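Local coordinates for protein glycosyl hydrolase family 88 (Pedobacter heparinus, PDB 3WIW) that removes the unsaturated uronic acid from heparin-derived oligosaccharides as an unsaturated glucuronyl hydrolase built on an alpha6/alpha6-barrel, at residues V311-L316 against E334-T339; K328-A333 against K386-I391. All coordinates share one frame; numbering follows the deposited sequence.

Contact 1: residues V311-L316 against E334-T339; sequences VIASAL and EDILKT
The helix piece Val311-Leu316 runs roughly antiparallel to Glu334-Thr339: the segment axes approach to 9.1 Å with 144° between their N-to-C directions, and the nearest CA atoms, of Ala313 and Ile336, lie 6.3 Å apart. A separation this small at the crossing fits a residue without a long side chain, and Ala313 occupies that place. Its methyl points at the partner helix and meets two branched residues: Ala313 CB is 3.9 Å from Ile336 CG2 and 4.0 Å from Leu337 CD2. The other branch of Ile336 reaches past the alanine to its neighbour Ile312. With CG1 opposite the carbonyl carbon (chi1 -69°) and the chain extended beyond it, CD1 of Ile336 comes to 3.8 Å from Ile312 CG2, and the two isoleucine side chains cross at about a right angle. Leu337 touches chiefly through CD2, and its side chain also packs on Ala384 and Tyr388 of helix 375-392. Ile312 also packs on Ala249 of helix 245-262, and its side chain lies about 8 Å from that of Arg246, a predicted substrate-binding residue. The four touching residues are all buried, yet the two segments cover just 155 Å² between them. Between these two pieces of neighbouring barrel helices the cohesion is therefore apolar, methyl against methyl, without a directional bond.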
loop_
_atom_site.group_PDB
_atom_site.type_symbol
_atom_site.label_atom_id
_atom_site.label_comp_id
_atom_site.label_asym_id
_atom_site.label_seq_id
_atom_site.Cartn_x
_atom_site.Cartn_y
_atom_site.Cartn_z
ATOM N N VAL A 311 -6.088 -1.013 2.477
ATOM C CA VAL A 311 -5.698 -0.012 1.487
ATOM C C VAL A 311 -6.911 0.827 1.101
ATOM O O VAL A 311 -6.828 2.056 1.038
ATOM C CB VAL A 311 -5.023 -0.677 0.273
ATOM C CG1 VAL A 311 -4.773 0.342 -0.851
ATOM C CG2 VAL A 311 -3.712 -1.364 0.684
ATOM N N ILE A 312 -8.048 0.166 0.873
ATOM C CA ILE A 312 -9.271 0.881 0.542
ATOM C C ILE A 312 -9.697 1.812 1.673
ATOM O O ILE A 312 -10.055 2.966 1.411
ATOM C CB ILE A 312 -10.416 -0.097 0.167
ATOM C CG1 ILE A 312 -10.116 -0.723 -1.197
ATOM C CG2 ILE A 312 -11.756 0.620 0.148
ATOM C CD1 ILE A 312 -10.902 -2.009 -1.459
ATOM N N ALA A 313 -9.676 1.326 2.922
ATOM C CA ALA A 313 -10.060 2.165 4.047
ATOM C C ALA A 313 -9.155 3.404 4.139
ATOM O O ALA A 313 -9.655 4.532 4.287
ATOM C CB ALA A 313 -10.035 1.375 5.342
ATOM N N SER A 314 -7.835 3.214 4.048
ATOM C CA SER A 314 -6.927 4.347 4.144
ATOM C C SER A 314 -7.214 5.358 3.036
ATOM O O SER A 314 -7.336 6.557 3.297
ATOM C CB SER A 314 -5.482 3.891 4.100
ATOM O OG SER A 314 -4.696 5.010 4.443
ATOM N N ALA A 315 -7.387 4.870 1.810
ATOM C CA ALA A 315 -7.651 5.758 0.685
ATOM C C ALA A 315 -8.977 6.504 0.855
ATOM O O ALA A 315 -9.038 7.712 0.602
ATOM C CB ALA A 315 -7.643 4.986 -0.626
ATOM N N LEU A 316 -10.030 5.786 1.245
ATOM C CA LEU A 316 -11.341 6.419 1.394
ATOM C C LEU A 316 -11.348 7.495 2.468
ATOM O O LEU A 316 -12.052 8.504 2.342
ATOM C CB LEU A 316 -12.439 5.382 1.646
ATOM C CG LEU A 316 -12.799 4.477 0.466
ATOM C CD1 LEU A 316 -13.885 3.526 0.921
ATOM C CD2 LEU A 316 -13.270 5.290 -0.735
ATOM N N GLU A 334 -14.930 3.655 7.817
ATOM C CA GLU A 334 -15.187 3.351 9.216
ATOM C C GLU A 334 -15.722 1.929 9.388
ATOM O O GLU A 334 -15.302 1.194 10.297
ATOM C CB GLU A 334 -16.166 4.374 9.782
ATOM C CG GLU A 334 -16.501 4.180 11.242
ATOM C CD GLU A 334 -17.441 5.261 11.737
ATOM O OE1 GLU A 334 -16.993 6.143 12.494
ATOM O OE2 GLU A 334 -18.633 5.232 11.363
ATOM N N ASP A 335 -16.651 1.530 8.515
ATOM C CA ASP A 335 -17.231 0.185 8.585
ATOM C C ASP A 335 -16.145 -0.860 8.317
ATOM O O ASP A 335 -16.087 -1.878 9.008
ATOM C CB ASP A 335 -18.345 0.020 7.558
ATOM C CG ASP A 335 -19.603 0.794 7.913
ATOM O OD1 ASP A 335 -19.798 1.147 9.104
ATOM O OD2 ASP A 335 -20.415 1.041 6.986
ATOM N N ILE A 336 -15.270 -0.626 7.330
ATOM C CA ILE A 336 -14.182 -1.559 7.086
ATOM C C ILE A 336 -13.316 -1.660 8.331
ATOM O O ILE A 336 -12.946 -2.764 8.751
ATOM C CB ILE A 336 -13.271 -1.088 5.932
ATOM C CG1 ILE A 336 -14.000 -1.166 4.584
ATOM C CG2 ILE A 336 -11.998 -1.917 5.907
ATOM C CD1 ILE A 336 -13.259 -0.402 3.464
ATOM N N LEU A 337 -12.956 -0.521 8.914
ATOM C CA LEU A 337 -12.090 -0.547 10.084
ATOM C C LEU A 337 -12.709 -1.268 11.278
ATOM O O LEU A 337 -11.999 -1.963 12.020
ATOM C CB LEU A 337 -11.629 0.862 10.469
ATOM C CG LEU A 337 -10.707 1.549 9.468
ATOM C CD1 LEU A 337 -10.385 2.934 10.004
ATOM C CD2 LEU A 337 -9.449 0.717 9.255
ATOM N N LYS A 338 -14.019 -1.125 11.462
ATOM C CA LYS A 338 -14.668 -1.860 12.531
ATOM C C LYS A 338 -14.574 -3.367 12.294
ATOM O O LYS A 338 -14.339 -4.119 13.235
ATOM C CB LYS A 338 -16.102 -1.396 12.700
ATOM C CG LYS A 338 -16.174 -0.050 13.392
ATOM C CD LYS A 338 -17.579 0.530 13.387
ATOM C CE LYS A 338 -17.632 1.782 14.238
ATOM N NZ LYS A 338 -18.991 2.368 14.292
ATOM N N THR A 339 -14.738 -3.820 11.052
ATOM C CA THR A 339 -14.571 -5.242 10.737
ATOM C C THR A 339 -13.125 -5.715 10.931
ATOM O O THR A 339 -12.875 -6.772 11.539
ATOM C CB THR A 339 -15.061 -5.572 9.305
ATOM O OG1 THR A 339 -16.452 -5.247 9.184
ATOM C CG2 THR A 339 -14.881 -7.062 8.996
#

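Contact 2: residues K328-A333 against K386-I391; sequences KYFKFA and KRYAEI
Phe330 on the helix piece Lys328-Ala333 meets Lys386-Ile391 with CZ toward Tyr388 and the CD1-CE1 side of its ring against Ile391. The contact joins helices 327-340 and 375-392 of the alpha6/alpha6-barrel, away from the predicted catalytic and substrate residues. The backbones stay well apart, 8.4 Å between the CA atoms of Phe330 and Tyr388, and the aromatic side chains bridge the gap. The tight part is the ring pair: Phe330 CZ lies 3.4 Å from Tyr388 CE1. The planes are nearly parallel, at 12°, but the centroids are 5.4 Å apart, evidence that the rings are slid so far that they barely overlap. Both residues carry CG trans to the backbone N (chi1 178° in Phe330), which carries each ring out from its helix into the space between them. Tyr388 is buried, and Trp31 packs edge-to-face with its ring. The looser side belongs to Ile391, at the margin of the contact and partly exposed like Phe330. Its branch methyl CG2 sits 3.7 Å from Phe330 CE1, while Ile391 CD1 stays 4.1 Å from Phe330 CD1. Phe330 also rests on Leu317 of helix 306-322. Between the two segments the cohesion is thus apolar, shared between a slid-apart aromatic pair and the isoleucine, whereas the tyrosine hydroxyl is probably held in position by its hydrogen bond to Glu334 OE1, one turn further along the phenylalanine's helix.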
loop_
_atom_site.group_PDB
_atom_site.type_symbol
_atom_site.label_atom_id
_atom_site.label_comp_id
_atom_site.label_asym_id
_atom_site.label_seq_id
_atom_site.Cartn_x
_atom_site.Cartn_y
_atom_site.Cartn_z
ATOM N N LYS A 328 -20.059 9.615 2.719
ATOM C CA LYS A 328 -20.226 8.220 2.274
ATOM C C LYS A 328 -18.897 7.469 2.246
ATOM O O LYS A 328 -18.840 6.282 2.557
ATOM C CB LYS A 328 -20.927 8.116 0.913
ATOM C CG LYS A 328 -20.172 8.744 -0.246
ATOM C CD LYS A 328 -20.914 8.543 -1.564
ATOM C CE LYS A 328 -20.202 9.271 -2.703
ATOM N NZ LYS A 328 -19.998 10.726 -2.431
ATOM N N TYR A 329 -17.817 8.166 1.895
ATOM C CA TYR A 329 -16.488 7.559 1.899
ATOM C C TYR A 329 -15.992 7.317 3.321
ATOM O O TYR A 329 -15.461 6.242 3.630
ATOM C CB TYR A 329 -15.490 8.436 1.138
ATOM C CG TYR A 329 -15.906 8.734 -0.275
ATOM C CD1 TYR A 329 -16.300 7.704 -1.137
ATOM C CD2 TYR A 329 -15.888 10.034 -0.762
ATOM C CE1 TYR A 329 -16.678 7.974 -2.453
ATOM C CE2 TYR A 329 -16.263 10.318 -2.072
ATOM C CZ TYR A 329 -16.651 9.280 -2.917
ATOM O OH TYR A 329 -17.018 9.552 -4.217
ATOM N N PHE A 330 -16.167 8.312 4.181
ATOM C CA PHE A 330 -15.765 8.165 5.572
ATOM C C PHE A 330 -16.504 6.990 6.223
ATOM O O PHE A 330 -15.898 6.163 6.924
ATOM C CB PHE A 330 -16.069 9.437 6.355
ATOM C CG PHE A 330 -15.717 9.324 7.795
ATOM C CD1 PHE A 330 -14.421 9.570 8.223
ATOM C CD2 PHE A 330 -16.668 8.922 8.720
ATOM C CE1 PHE A 330 -14.087 9.447 9.557
ATOM C CE2 PHE A 330 -16.332 8.794 10.064
ATOM C CZ PHE A 330 -15.046 9.064 10.472
ATOM N N LYS A 331 -17.817 6.914 6.015
ATOM C CA LYS A 331 -18.633 5.868 6.645
ATOM C C LYS A 331 -18.209 4.485 6.164
ATOM O O LYS A 331 -18.112 3.545 6.954
ATOM C CB LYS A 331 -20.126 6.105 6.362
ATOM C CG LYS A 331 -21.065 5.038 6.890
ATOM C CD LYS A 331 -21.005 4.925 8.402
ATOM C CE LYS A 331 -22.200 4.125 8.946
ATOM N NZ LYS A 331 -22.401 2.791 8.295
ATOM N N PHE A 332 -17.923 4.363 4.874
ATOM C CA PHE A 332 -17.534 3.071 4.314
ATOM C C PHE A 332 -16.196 2.646 4.916
ATOM O O PHE A 332 -16.031 1.495 5.326
ATOM C CB PHE A 332 -17.503 3.167 2.791
ATOM C CG PHE A 332 -17.507 1.840 2.085
ATOM C CD1 PHE A 332 -16.328 1.110 1.932
ATOM C CD2 PHE A 332 -18.683 1.336 1.539
ATOM C CE1 PHE A 332 -16.329 -0.133 1.266
ATOM C CE2 PHE A 332 -18.684 0.123 0.857
ATOM C CZ PHE A 332 -17.510 -0.626 0.726
ATOM N N ALA A 333 -15.246 3.580 5.002
ATOM C CA ALA A 333 -13.949 3.290 5.617
ATOM C C ALA A 333 -14.106 2.910 7.087
ATOM O O ALA A 333 -13.470 1.976 7.560
ATOM C CB ALA A 333 -13.005 4.479 5.490
ATOM N N LYS A 386 -4.595 5.975 11.874
ATOM C CA LYS A 386 -4.068 7.314 12.092
ATOM C C LYS A 386 -4.929 8.359 11.353
ATOM O O LYS A 386 -5.267 9.396 11.923
ATOM C CB LYS A 386 -2.610 7.384 11.637
ATOM C CG LYS A 386 -1.908 8.653 12.050
ATOM C CD LYS A 386 -0.416 8.652 11.691
ATOM C CE LYS A 386 -0.205 8.558 10.186
ATOM N NZ LYS A 386 1.071 9.234 9.778
ATOM N N ARG A 387 -5.302 8.084 10.101
ATOM C CA ARG A 387 -6.156 9.009 9.353
ATOM C C ARG A 387 -7.535 9.181 9.997
ATOM O O ARG A 387 -8.074 10.295 10.091
ATOM C CB ARG A 387 -6.280 8.567 7.888
ATOM C CG ARG A 387 -5.001 8.710 7.123
ATOM C CD ARG A 387 -5.094 8.114 5.718
ATOM N NE ARG A 387 -3.842 8.314 4.988
ATOM C CZ ARG A 387 -3.698 8.154 3.675
ATOM N NH1 ARG A 387 -2.518 8.421 3.107
ATOM N NH2 ARG A 387 -4.719 7.739 2.924
ATOM N N TYR A 388 -8.102 8.069 10.444
ATOM C CA TYR A 388 -9.400 8.073 11.083
ATOM C C TYR A 388 -9.336 8.886 12.380
ATOM O O TYR A 388 -10.185 9.738 12.641
ATOM C CB TYR A 388 -9.834 6.631 11.368
ATOM C CG TYR A 388 -11.173 6.520 12.056
ATOM C CD1 TYR A 388 -12.343 6.453 11.319
ATOM C CD2 TYR A 388 -11.266 6.485 13.433
ATOM C CE1 TYR A 388 -13.570 6.343 11.921
ATOM C CE2 TYR A 388 -12.503 6.348 14.066
ATOM C CZ TYR A 388 -13.646 6.294 13.300
ATOM O OH TYR A 388 -14.867 6.198 13.902
ATOM N N ALA A 389 -8.342 8.606 13.217
ATOM C CA ALA A 389 -8.199 9.331 14.467
ATOM C C ALA A 389 -7.973 10.831 14.259
ATOM O O ALA A 389 -8.433 11.644 15.064
ATOM C CB ALA A 389 -7.082 8.724 15.312
ATOM N N GLU A 390 -7.281 11.202 13.186
ATOM C CA GLU A 390 -7.043 12.611 12.893
ATOM C C GLU A 390 -8.339 13.315 12.522
ATOM O O GLU A 390 -8.600 14.430 12.972
ATOM C CB GLU A 390 -6.014 12.741 11.768
ATOM C CG GLU A 390 -5.859 14.156 11.196
ATOM C CD GLU A 390 -5.452 15.193 12.226
ATOM O OE1 GLU A 390 -4.859 14.820 13.267
ATOM O OE2 GLU A 390 -5.733 16.390 11.991
ATOM N N ILE A 391 -9.163 12.652 11.713
ATOM C CA ILE A 391 -10.443 13.217 11.313
ATOM C C ILE A 391 -11.342 13.408 12.529
ATOM O O ILE A 391 -11.933 14.464 12.711
ATOM C CB ILE A 391 -11.142 12.333 10.255
ATOM C CG1 ILE A 391 -10.393 12.421 8.918
ATOM C CG2 ILE A 391 -12.613 12.759 10.066
ATOM C CD1 ILE A 391 -10.778 11.328 7.939
#

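Contacts 1 and 2 lie on the same side of the chain's centre, their own centres about 7 Å apart, and share helix 327-340. Along the chain the order is 311-316, 328-333, 334-339, 386-391, so the segments alternate. Helix 327-340 lies against both other helices along this length, and the two contacts sample one partner each: helix 306-322 in contact 1 and helix 375-392 in contact 2. Direct links also join the two contacts: Arg387 NH2 is 2.9 Å from Ser314 O, a probable hydrogen bond, and Leu316 CD1 packs 3.6 Å from Phe332 CD1. Three helices of the alpha6/alpha6-barrel are thereby packed together near the C-terminal end of the chain.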